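Local coordinates for hypothetical protein VC0802 (Vibrio cholerae, PDB 1ZVP) that is of unknown function but carries two ACT domains, a fold that often binds small regulatory ligands, and is possibly a transport protein, at the interface of chains A and B. Numbering follows the deposited sequence. Chains: chain A/B, hypothetical protein VC0802.

The interface of chains A and B. Residues chain A 42-43, 105-110, 112, 114; chain B 26, 44-47, 52.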
ATOM      1  N   ILE A  42     -10.337  -7.772   4.557  1.00 41.93           N
ATOM      2  CA  ILE A  42      -8.931  -8.171   4.448  1.00 40.75           C
ATOM      3  C   ILE A  42      -7.988  -7.032   4.861  1.00 40.01           C
ATOM      4  O   ILE A  42      -6.865  -7.282   5.313  1.00 40.12           O
ATOM      5  CB  ILE A  42      -8.582  -8.719   3.019  1.00 40.88           C
ATOM      6  CG1 ILE A  42      -7.295  -9.556   3.053  1.00 40.54           C
ATOM      7  CG2 ILE A  42      -8.508  -7.596   1.978  1.00 40.55           C
ATOM      8  CD1 ILE A  42      -6.939 -10.204   1.733  1.00 40.49           C
ATOM      9  N   ALA A  43      -8.472  -5.798   4.721  1.00 38.67           N
ATOM     10  CA  ALA A  43      -7.691  -4.596   4.971  1.00 37.69           C
ATOM     11  C   ALA A  43      -8.561  -3.449   5.451  1.00 37.12           C
ATOM     12  O   ALA A  43      -9.742  -3.369   5.148  1.00 37.02           O
ATOM     13  CB  ALA A  43      -6.907  -4.184   3.724  1.00 37.29           C
ATOM     14  N   ILE A 105      -1.062  -2.158  -0.617  1.00 36.02           N
ATOM     15  CA  ILE A 105      -1.191  -2.128   0.836  1.00 36.10           C
ATOM     16  C   ILE A 105      -0.032  -2.924   1.406  1.00 36.72           C
ATOM     17  O   ILE A 105       0.054  -4.125   1.192  1.00 37.13           O
ATOM     18  CB  ILE A 105      -2.558  -2.679   1.337  1.00 35.84           C
ATOM     19  CG1 ILE A 105      -3.708  -1.819   0.775  1.00 35.46           C
ATOM     20  CG2 ILE A 105      -2.584  -2.722   2.869  1.00 34.79           C
ATOM     21  CD1 ILE A 105      -5.124  -2.243   1.163  1.00 35.47           C
ATOM     22  N   ALA A 106       0.884  -2.239   2.082  1.00 37.28           N
ATOM     23  CA  ALA A 106       1.984  -2.895   2.775  1.00 37.72           C
ATOM     24  C   ALA A 106       1.463  -3.624   4.019  1.00 38.34           C
ATOM     25  O   ALA A 106       0.863  -3.010   4.912  1.00 38.77           O
ATOM     26  CB  ALA A 106       3.053  -1.880   3.150  1.00 37.36           C
ATOM     27  N   GLY A 107       1.651  -4.942   4.055  1.00 38.79           N
ATOM     28  CA  GLY A 107       1.400  -5.719   5.266  1.00 39.06           C
ATOM     29  C   GLY A 107       2.708  -5.850   6.021  1.00 39.67           C
ATOM     30  O   GLY A 107       3.740  -5.339   5.573  1.00 39.69           O
ATOM     31  N   TYR A 108       2.682  -6.537   7.159  1.00 40.21           N
ATOM     32  CA  TYR A 108       3.913  -6.784   7.918  1.00 40.82           C
ATOM     33  C   TYR A 108       4.957  -7.606   7.134  1.00 41.05           C
ATOM     34  O   TYR A 108       6.115  -7.206   7.051  1.00 41.13           O
ATOM     35  CB  TYR A 108       3.618  -7.456   9.271  1.00 41.16           C
ATOM     36  CG  TYR A 108       4.833  -7.511  10.166  1.00 41.01           C
ATOM     37  CD1 TYR A 108       5.186  -6.418  10.939  1.00 41.34           C
ATOM     38  CD2 TYR A 108       5.647  -8.647  10.212  1.00 41.32           C
ATOM     39  CE1 TYR A 108       6.303  -6.439  11.745  1.00 42.04           C
ATOM     40  CE2 TYR A 108       6.776  -8.687  11.018  1.00 40.94           C
ATOM     41  CZ  TYR A 108       7.093  -7.577  11.781  1.00 42.10           C
ATOM     42  OH  TYR A 108       8.202  -7.573  12.595  1.00 43.10           O
ATOM     43  N   TYR A 109       4.539  -8.744   6.575  1.00 41.40           N
ATOM     44  CA  TYR A 109       5.444  -9.632   5.833  1.00 41.83           C
ATOM     45  C   TYR A 109       5.586  -9.303   4.343  1.00 41.90           C
ATOM     46  O   TYR A 109       6.690  -9.366   3.798  1.00 41.97           O
ATOM     47  CB  TYR A 109       5.056 -11.110   6.036  1.00 42.12           C
ATOM     48  CG  TYR A 109       5.267 -11.571   7.461  1.00 42.74           C
ATOM     49  CD1 TYR A 109       6.559 -11.688   7.996  1.00 42.66           C
ATOM     50  CD2 TYR A 109       4.175 -11.865   8.288  1.00 42.62           C
ATOM     51  CE1 TYR A 109       6.755 -12.088   9.319  1.00 43.16           C
ATOM     52  CE2 TYR A 109       4.357 -12.268   9.605  1.00 42.87           C
ATOM     53  CZ  TYR A 109       5.647 -12.378  10.117  1.00 43.66           C
ATOM     54  OH  TYR A 109       5.821 -12.774  11.433  1.00 44.14           O
ATOM     55  N   HIS A 110       4.477  -8.952   3.693  1.00 41.91           N
ATOM     56  CA  HIS A 110       4.472  -8.738   2.254  1.00 41.67           C
ATOM     57  C   HIS A 110       3.761  -7.468   1.798  1.00 41.60           C
ATOM     58  O   HIS A 110       2.886  -6.947   2.486  1.00 41.23           O
ATOM     59  CB  HIS A 110       3.844  -9.939   1.552  1.00 42.03           C
ATOM     60  CG  HIS A 110       4.534 -11.235   1.837  1.00 43.18           C
ATOM     61  ND1 HIS A 110       5.876 -11.437   1.587  1.00 44.41           N
ATOM     62  CD2 HIS A 110       4.067 -12.399   2.348  1.00 43.10           C
ATOM     63  CE1 HIS A 110       6.206 -12.669   1.935  1.00 44.09           C
ATOM     64  NE2 HIS A 110       5.126 -13.274   2.396  1.00 44.39           N
ATOM     65  N   HIS A 112       1.094  -6.088  -0.797  1.00 39.65           N
ATOM     66  CA  HIS A 112      -0.083  -6.657  -1.417  1.00 39.06           C
ATOM     67  C   HIS A 112      -0.582  -5.675  -2.452  1.00 39.05           C
ATOM     68  O   HIS A 112      -0.812  -4.513  -2.137  1.00 39.87           O
ATOM     69  CB  HIS A 112      -1.142  -6.932  -0.353  1.00 38.74           C
ATOM     70  CG  HIS A 112      -0.677  -7.875   0.707  1.00 38.06           C
ATOM     71  ND1 HIS A 112      -0.216  -7.447   1.932  1.00 37.14           N
ATOM     72  CD2 HIS A 112      -0.553  -9.223   0.707  1.00 37.60           C
ATOM     73  CE1 HIS A 112       0.147  -8.491   2.653  1.00 36.77           C
ATOM     74  NE2 HIS A 112      -0.045  -9.580   1.932  1.00 37.68           N
ATOM     75  N   PHE A 114      -3.378  -4.550  -5.291  1.00 37.47           N
ATOM     76  CA  PHE A 114      -4.712  -4.695  -5.854  1.00 37.15           C
ATOM     77  C   PHE A 114      -4.758  -4.136  -7.276  1.00 37.65           C
ATOM     78  O   PHE A 114      -4.513  -2.949  -7.513  1.00 37.98           O
ATOM     79  CB  PHE A 114      -5.756  -4.064  -4.924  1.00 36.33           C
ATOM     80  CG  PHE A 114      -5.879  -4.775  -3.597  1.00 34.95           C
ATOM     81  CD1 PHE A 114      -6.874  -5.725  -3.395  1.00 34.31           C
ATOM     82  CD2 PHE A 114      -4.974  -4.516  -2.563  1.00 32.64           C
ATOM     83  CE1 PHE A 114      -6.977  -6.393  -2.178  1.00 33.96           C
ATOM     84  CE2 PHE A 114      -5.057  -5.171  -1.358  1.00 32.21           C
ATOM     85  CZ  PHE A 114      -6.061  -6.111  -1.155  1.00 34.55           C
TER
ATOM     86  N   PHE B  26       4.791  -0.967  12.624  1.00 38.73           N
ATOM     87  CA  PHE B  26       4.143  -2.123  12.020  1.00 40.22           C
ATOM     88  C   PHE B  26       4.284  -3.318  12.943  1.00 41.47           C
ATOM     89  O   PHE B  26       5.343  -3.534  13.524  1.00 41.79           O
ATOM     90  CB  PHE B  26       4.755  -2.449  10.653  1.00 40.08           C
ATOM     91  CG  PHE B  26       4.211  -1.615   9.516  1.00 39.93           C
ATOM     92  CD1 PHE B  26       3.483  -2.210   8.492  1.00 39.71           C
ATOM     93  CD2 PHE B  26       4.444  -0.237   9.459  1.00 39.89           C
ATOM     94  CE1 PHE B  26       2.993  -1.448   7.434  1.00 39.48           C
ATOM     95  CE2 PHE B  26       3.951   0.532   8.409  1.00 39.29           C
ATOM     96  CZ  PHE B  26       3.228  -0.072   7.395  1.00 39.34           C
ATOM     97  N   THR B  44      -4.969  -2.007   9.058  1.00 41.30           N
ATOM     98  CA  THR B  44      -5.107  -3.432   9.351  1.00 41.63           C
ATOM     99  C   THR B  44      -4.873  -4.229   8.074  1.00 41.76           C
ATOM    100  O   THR B  44      -5.333  -3.834   7.009  1.00 42.13           O
ATOM    101  CB  THR B  44      -6.519  -3.704   9.891  1.00 41.21           C
ATOM    102  OG1 THR B  44      -6.510  -3.534  11.305  1.00 42.41           O
ATOM    103  CG2 THR B  44      -7.000  -5.090   9.558  1.00 41.82           C
ATOM    104  N   PHE B  45      -4.133  -5.328   8.157  1.00 41.99           N
ATOM    105  CA  PHE B  45      -4.129  -6.275   7.048  1.00 42.23           C
ATOM    106  C   PHE B  45      -4.114  -7.704   7.549  1.00 42.76           C
ATOM    107  O   PHE B  45      -3.238  -8.098   8.319  1.00 42.78           O
ATOM    108  CB  PHE B  45      -2.990  -6.036   6.037  1.00 41.83           C
ATOM    109  CG  PHE B  45      -3.273  -6.628   4.675  1.00 41.17           C
ATOM    110  CD1 PHE B  45      -3.692  -5.823   3.628  1.00 39.87           C
ATOM    111  CD2 PHE B  45      -3.168  -8.002   4.455  1.00 40.36           C
ATOM    112  CE1 PHE B  45      -3.980  -6.370   2.379  1.00 39.09           C
ATOM    113  CE2 PHE B  45      -3.466  -8.559   3.222  1.00 39.48           C
ATOM    114  CZ  PHE B  45      -3.872  -7.741   2.180  1.00 40.43           C
ATOM    115  N   ARG B  46      -5.099  -8.474   7.108  1.00 43.58           N
ATOM    116  CA  ARG B  46      -5.126  -9.896   7.398  1.00 44.79           C
ATOM    117  C   ARG B  46      -4.272 -10.661   6.389  1.00 44.47           C
ATOM    118  O   ARG B  46      -4.704 -10.941   5.264  1.00 44.38           O
ATOM    119  CB  ARG B  46      -6.559 -10.405   7.414  1.00 45.39           C
ATOM    120  CG  ARG B  46      -6.701 -11.817   7.918  1.00 48.63           C
ATOM    121  CD  ARG B  46      -8.145 -12.103   8.358  1.00 56.03           C
ATOM    122  NE  ARG B  46      -9.196 -11.572   7.464  1.00 59.93           N
ATOM    123  CZ  ARG B  46      -9.413 -11.959   6.200  1.00 61.08           C
ATOM    124  NH1 ARG B  46      -8.633 -12.869   5.622  1.00 61.64           N
ATOM    125  NH2 ARG B  46     -10.404 -11.416   5.499  1.00 61.19           N
ATOM    126  N   GLU B  47      -3.039 -10.953   6.796  1.00 44.45           N
ATOM    127  CA  GLU B  47      -2.140 -11.788   6.018  1.00 44.63           C
ATOM    128  C   GLU B  47      -2.331 -13.240   6.477  1.00 45.21           C
ATOM    129  O   GLU B  47      -2.654 -13.482   7.650  1.00 45.31           O
ATOM    130  CB  GLU B  47      -0.678 -11.379   6.244  1.00 44.47           C
ATOM    131  CG  GLU B  47      -0.312  -9.937   5.890  1.00 44.39           C
ATOM    132  CD  GLU B  47       1.194  -9.686   5.913  1.00 44.11           C
ATOM    133  OE1 GLU B  47       1.824  -9.842   6.979  1.00 43.64           O
ATOM    134  OE2 GLU B  47       1.756  -9.319   4.864  1.00 43.54           O
ATOM    135  N   THR B  52      -1.678  -7.976  10.456  1.00 39.65           N
ATOM    136  CA  THR B  52      -0.823  -6.781  10.511  1.00 38.98           C
ATOM    137  C   THR B  52      -1.611  -5.644  11.151  1.00 38.83           C
ATOM    138  O   THR B  52      -2.749  -5.373  10.755  1.00 38.61           O
ATOM    139  CB  THR B  52      -0.325  -6.334   9.097  1.00 39.08           C
ATOM    140  OG1 THR B  52       0.417  -7.390   8.472  1.00 38.70           O
ATOM    141  CG2 THR B  52       0.560  -5.082   9.184  1.00 38.31           C
TER
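Strand 43-47 of an N-terminal ACT-family region meets its twin across the two-fold axis of the deposited assembly as an antiparallel bridge, A:Ala43 opposite B:Phe45, while the far end of the chain B strand reaches the loop joining strands 103-106 and 111-116 of chain A; the structure alone does not show whether this pairing is the form in solution. The bridge carries a hydrogen bond from B:Arg46 N to A:Ile42 O (2.8 Å), in the carbonyl plane. B:Phe45, with CG anti to its backbone N (chi1 -158°), sends its ring into chain A. One face lies almost parallel to the A:His112 imidazole, centroids 4.0 Å apart and planes 6° apart; A:Ile42 O sits over the opposite face, toward the rim. A:Ile105 CG2 comes within 3.4 Å of B:Phe45 CD1, the A:Ala43 methyl also touches this side, and A:Phe114 meets the ring tip to tip. Sandwiching by A:His112 and the A:Ile42 carbonyl should limit tilting of the phenyl group. Two residues on, B:Glu47 extends beyond CG and presents its carboxylate to successive loop amides: A:Tyr109 N donates to OE1 and A:His110 N to OE2, each at 3.0 Å and each to the syn lone pair. This fork fixes the rotation of the carboxylate, and the two N-H groups would stabilise a negative charge on it, if it is ionised. The carboxylate meets the A:His112 ring at its edge, their planes 80° apart, so one imidazole offers a face to B:Phe45 and its CE1 edge to B:Glu47. The A:Tyr109 ring is nearly parallel to the carboxylate plane, with CD2 near OE1. One residue earlier in the loop, A:Tyr108 N donates to the B:Thr52 hydroxyl, OG1, at 2.8 Å, a nearly straight bond.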